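Local atomic coordinates of putative Ribokinase II (Escherichia coli O6, PDB entry 3IQ0), a protein that probably phosphorylates a sugar, perhaps ribose or a related carbohydrate, using ATP and magnesium as a kinase of the pfkB (ribokinase) family. Residues Y35-A39 with P40-I44; H71-A75 with D76-I80. All blocks are in the same frame, centred on the assembly; numbering follows the deposited sequence.

Interaction 1 (Y35-A39 with P40-I44); sequences YPSGA and PAIFI
Gly-38 O takes the backbone N-H of Ile-42 in a bond of 2.9 Å from Ile-42 N, and Ala-39 O receives Phe-43 N in the same way, also at 2.9 Å. These two i-to-i+4 bonds open helix 39-49, with Gly-38 at the N-cap directly after strand 29-37, so this is a strand-to-helix turn of the ribokinase fold. Both are nearly straight at hydrogen and carbonyl alike; the N-H...O angle of the Ile-42 to Gly-38 bond is 162°. Proline suits the first turn, because Pro-40 N has no hydrogen and none is required of it there. Gly-38 has a positive phi, at which a side chain would press on the carbonyl of Ser-37, and its own N is buried without a partner in the model.

Packing follows the same turn. The CB of Ala-39 sits against the Pro-40 ring, CB to CD 3.2 Å, a closeness set by the peptide link itself, since CD takes the place of an amide hydrogen. Ala-39 also touches Met-137 of the central sheet and Asp-260 of helix 258-271, and its side chain lies about 7 Å from the bound ATP. With CG anti to its backbone N (chi1 170°), the Phe-43 ring leads away from the turn to stack on His-135. On the strand side, CB of Ala-41 rests 3.6 Å from Ser-37 O. Ile-42 carries CG1 beside its backbone N (chi1 -56°), which lays this branch over the Gly-38 carbonyl, CG1 to O 3.4 Å; from there the extended chain carries CD1 on to 4.0 Å from Ser-37 OG.

Interaction 2 (H71-A75 with D76-I80); sequences HRLAA and DGVDI
Arg-72 O accepts the N-H of Asp-76 at 3.0 Å from Asp-76 N, a bent bond of 141° that is an i-to-i+4 link in the last turn of helix 64-75. The same N-H also leans weakly toward Leu-73 O. That second carbonyl is chiefly taken by Val-78 N at 2.9 Å, while Ala-74 O receives Gly-77 N from well above its carbonyl plane. These bonds from Val-78 and Gly-77, with the positive phi of Gly-77 (104°), make a Schellman motif that ends the helix and turns the chain toward strand 83-86. Ala-74 O has a further donor in a water, 2.7 Å away, which also donates to Val-78 O and so bridges the helix end to the outgoing chain.

The side chains of Arg-72 and Asp-76 meet obliquely, their guanidinium and carboxylate planes 60° apart. The bend at chi2 brings Arg-72 CD to 3.2 Å from Asp-76 OD2, and the further bend at chi3 turns the guanidinium; the salt bridge from NH1 to that oxygen is long. The stronger ionic partner of Arg-72 is Glu-298, through NH2. Asp-76 OD2 also lies close to the like-charged Asp-45, so the nearby arginine probably eases their repulsion. Beyond the polar turn, Leu-73 and Val-78 run side by side, and Ile-80 folds back to set CG2 3.7 Å from Leu-73 CB and CG1 near Ala-74 CB.

From the N terminus, interaction 1 comes first, where strand 29-37 of the four-stranded sheet passes into helix 39-49. The chain then runs through strand 54-61 of the central sheet into helix 64-75, and interaction 2 ends that helix on the way to strand 83-86, an edge strand of the same sheet within this chain. Each contact is a local turn; they stand in series, neither nested nor crossed. Their centres are nevertheless only about 11 Å apart, and they touch at three places: strand end to helix (Pro-36 with Arg-72), helix to helix (the Ala-41 carbonyl with Leu-73), and helix to outgoing loop (the Ile-44 carbonyl with Val-78).

Interaction 1 (Y35-A39 with P40-I44)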
loop_
_atom_site.group_PDB
_atom_site.type_symbol
_atom_site.label_atom_id
_atom_site.label_comp_id
_atom_site.label_asym_id
_atom_site.label_seq_id
_atom_site.Cartn_x
_atom_site.Cartn_y
_atom_site.Cartn_z
ATOM N N TYR B 35 -4.041 -6.879 10.508
ATOM C CA TYR B 35 -3.971 -6.767 11.957
ATOM C C TYR B 35 -3.748 -5.303 12.300
ATOM O O TYR B 35 -2.952 -4.623 11.649
ATOM C CB TYR B 35 -2.814 -7.611 12.505
ATOM C CG TYR B 35 -3.112 -9.089 12.550
ATOM C CD1 TYR B 35 -3.923 -9.623 13.551
ATOM C CD2 TYR B 35 -2.616 -9.951 11.575
ATOM C CE1 TYR B 35 -4.238 -10.977 13.578
ATOM C CE2 TYR B 35 -2.921 -11.309 11.593
ATOM C CZ TYR B 35 -3.735 -11.813 12.597
ATOM O OH TYR B 35 -4.065 -13.147 12.612
ATOM N N PRO B 36 -4.458 -4.791 13.317
ATOM C CA PRO B 36 -4.308 -3.392 13.725
ATOM C C PRO B 36 -2.864 -3.137 14.140
ATOM O O PRO B 36 -2.279 -3.935 14.856
ATOM C CB PRO B 36 -5.267 -3.270 14.906
ATOM C CG PRO B 36 -6.281 -4.320 14.646
ATOM C CD PRO B 36 -5.461 -5.473 14.149
ATOM N N SER B 37 -2.279 -2.035 13.695
ATOM C CA SER B 37 -0.896 -1.763 14.061
ATOM C C SER B 37 -0.568 -0.271 14.066
ATOM O O SER B 37 -1.449 0.570 13.890
ATOM C CB SER B 37 0.043 -2.516 13.116
ATOM O OG SER B 37 1.368 -2.544 13.619
ATOM N N GLY B 38 0.705 0.052 14.265
ATOM C CA GLY B 38 1.113 1.445 14.321
ATOM C C GLY B 38 1.500 1.772 15.752
ATOM O O GLY B 38 0.666 1.704 16.657
ATOM N N ALA B 39 2.767 2.129 15.955
ATOM C CA ALA B 39 3.288 2.444 17.279
ATOM C C ALA B 39 2.319 3.240 18.154
ATOM O O ALA B 39 1.995 2.814 19.263
ATOM C CB ALA B 39 4.630 3.192 17.154
ATOM N N PRO B 40 1.843 4.402 17.677
ATOM C CA PRO B 40 0.915 5.185 18.501
ATOM C C PRO B 40 -0.354 4.411 18.860
ATOM O O PRO B 40 -0.851 4.512 19.985
ATOM C CB PRO B 40 0.612 6.403 17.628
ATOM C CG PRO B 40 1.861 6.552 16.801
ATOM C CD PRO B 40 2.169 5.122 16.431
ATOM N N ALA B 41 -0.871 3.641 17.902
ATOM C CA ALA B 41 -2.088 2.863 18.120
ATOM C C ALA B 41 -1.885 1.762 19.157
ATOM O O ALA B 41 -2.747 1.534 20.004
ATOM C CB ALA B 41 -2.575 2.261 16.802
ATOM N N ILE B 42 -0.754 1.071 19.084
ATOM C CA ILE B 42 -0.469 0.014 20.043
ATOM C C ILE B 42 -0.259 0.629 21.431
ATOM O O ILE B 42 -0.731 0.094 22.436
ATOM C CB ILE B 42 0.774 -0.794 19.621
ATOM C CG1 ILE B 42 0.566 -1.352 18.211
ATOM C CG2 ILE B 42 1.009 -1.931 20.604
ATOM C CD1 ILE B 42 1.800 -1.955 17.599
ATOM N N PHE B 43 0.443 1.756 21.481
ATOM C CA PHE B 43 0.682 2.449 22.744
ATOM C C PHE B 43 -0.657 2.772 23.399
ATOM O O PHE B 43 -0.908 2.415 24.552
ATOM C CB PHE B 43 1.432 3.770 22.503
ATOM C CG PHE B 43 1.507 4.672 23.718
ATOM C CD1 PHE B 43 2.522 4.517 24.660
ATOM C CD2 PHE B 43 0.563 5.679 23.915
ATOM C CE1 PHE B 43 2.602 5.351 25.779
ATOM C CE2 PHE B 43 0.626 6.523 25.033
ATOM C CZ PHE B 43 1.648 6.357 25.964
ATOM N N ILE B 44 -1.513 3.453 22.648
ATOM C CA ILE B 44 -2.814 3.863 23.157
ATOM C C ILE B 44 -3.732 2.694 23.482
ATOM O O ILE B 44 -4.565 2.794 24.380
ATOM C CB ILE B 44 -3.516 4.831 22.168
ATOM C CG1 ILE B 44 -4.323 5.856 22.957
ATOM C CG2 ILE B 44 -4.414 4.077 21.207
ATOM C CD1 ILE B 44 -3.463 6.754 23.807
#

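Interaction 2 (H71-A75 with D76-I80)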
loop_
_atom_site.group_PDB
_atom_site.type_symbol
_atom_site.label_atom_id
_atom_site.label_comp_id
_atom_site.label_asym_id
_atom_site.label_seq_id
_atom_site.Cartn_x
_atom_site.Cartn_y
_atom_site.Cartn_z
ATOM N N HIS B 71 -12.410 0.190 14.666
ATOM C CA HIS B 71 -13.264 -0.730 15.413
ATOM C C HIS B 71 -12.562 -1.293 16.647
ATOM O O HIS B 71 -13.137 -1.336 17.739
ATOM C CB HIS B 71 -13.707 -1.892 14.517
ATOM C CG HIS B 71 -14.632 -1.491 13.409
ATOM N ND1 HIS B 71 -14.962 -2.339 12.377
ATOM C CD2 HIS B 71 -15.296 -0.334 13.177
ATOM C CE1 HIS B 71 -15.790 -1.721 11.550
ATOM N NE2 HIS B 71 -16.008 -0.505 12.013
ATOM N N ARG B 72 -11.323 -1.735 16.464
ATOM C CA ARG B 72 -10.537 -2.298 17.559
ATOM C C ARG B 72 -10.322 -1.265 18.664
ATOM O O ARG B 72 -10.581 -1.536 19.829
ATOM C CB ARG B 72 -9.179 -2.787 17.044
ATOM C CG ARG B 72 -8.148 -3.016 18.145
ATOM C CD ARG B 72 -8.556 -4.147 19.075
ATOM N NE ARG B 72 -8.030 -5.427 18.617
ATOM C CZ ARG B 72 -6.880 -5.954 19.025
ATOM N NH1 ARG B 72 -6.126 -5.322 19.915
ATOM N NH2 ARG B 72 -6.473 -7.113 18.527
ATOM N N LEU B 73 -9.832 -0.088 18.292
ATOM C CA LEU B 73 -9.582 0.977 19.261
ATOM C C LEU B 73 -10.854 1.421 19.980
ATOM O O LEU B 73 -10.852 1.610 21.197
ATOM C CB LEU B 73 -8.928 2.171 18.556
ATOM C CG LEU B 73 -7.397 2.330 18.624
ATOM C CD1 LEU B 73 -6.721 1.047 19.030
ATOM C CD2 LEU B 73 -6.887 2.821 17.295
ATOM N N ALA B 74 -11.938 1.589 19.233
ATOM C CA ALA B 74 -13.195 2.012 19.842
ATOM C C ALA B 74 -13.698 0.945 20.804
ATOM O O ALA B 74 -14.103 1.247 21.927
ATOM C CB ALA B 74 -14.238 2.281 18.762
ATOM N N ALA B 75 -13.659 -0.309 20.365
ATOM C CA ALA B 75 -14.116 -1.419 21.189
ATOM C C ALA B 75 -13.296 -1.540 22.467
ATOM O O ALA B 75 -13.817 -1.944 23.503
ATOM C CB ALA B 75 -14.048 -2.728 20.394
ATOM N N ASP B 76 -12.014 -1.185 22.401
ATOM C CA ASP B 76 -11.165 -1.269 23.577
ATOM C C ASP B 76 -11.335 -0.077 24.517
ATOM O O ASP B 76 -10.739 -0.038 25.595
ATOM C CB ASP B 76 -9.698 -1.440 23.175
ATOM C CG ASP B 76 -9.386 -2.857 22.716
ATOM O OD1 ASP B 76 -10.203 -3.772 22.975
ATOM O OD2 ASP B 76 -8.319 -3.073 22.114
ATOM N N GLY B 77 -12.154 0.888 24.108
ATOM C CA GLY B 77 -12.419 2.037 24.956
ATOM C C GLY B 77 -11.723 3.334 24.599
ATOM O O GLY B 77 -11.841 4.319 25.332
ATOM N N VAL B 78 -10.992 3.346 23.488
ATOM C CA VAL B 78 -10.285 4.557 23.073
ATOM C C VAL B 78 -11.219 5.585 22.446
ATOM O O VAL B 78 -12.177 5.230 21.763
ATOM C CB VAL B 78 -9.177 4.248 22.041
ATOM C CG1 VAL B 78 -8.465 5.533 21.656
ATOM C CG2 VAL B 78 -8.195 3.246 22.613
ATOM N N ASP B 79 -10.945 6.860 22.701
ATOM C CA ASP B 79 -11.733 7.941 22.123
ATOM C C ASP B 79 -11.162 8.081 20.711
ATOM O O ASP B 79 -10.015 8.504 20.541
ATOM C CB ASP B 79 -11.513 9.239 22.907
ATOM C CG ASP B 79 -12.262 10.422 22.310
ATOM O OD1 ASP B 79 -12.784 10.308 21.180
ATOM O OD2 ASP B 79 -12.319 11.477 22.976
ATOM N N ILE B 80 -11.944 7.723 19.700
ATOM C CA ILE B 80 -11.436 7.795 18.334
ATOM C C ILE B 80 -11.940 8.956 17.487
ATOM O O ILE B 80 -11.829 8.924 16.263
ATOM C CB ILE B 80 -11.698 6.464 17.578
ATOM C CG1 ILE B 80 -13.184 6.088 17.636
ATOM C CG2 ILE B 80 -10.866 5.344 18.201
ATOM C CD1 ILE B 80 -14.082 6.977 16.813
HETATM O O HOH W 1 -14.400 3.930 22.190
#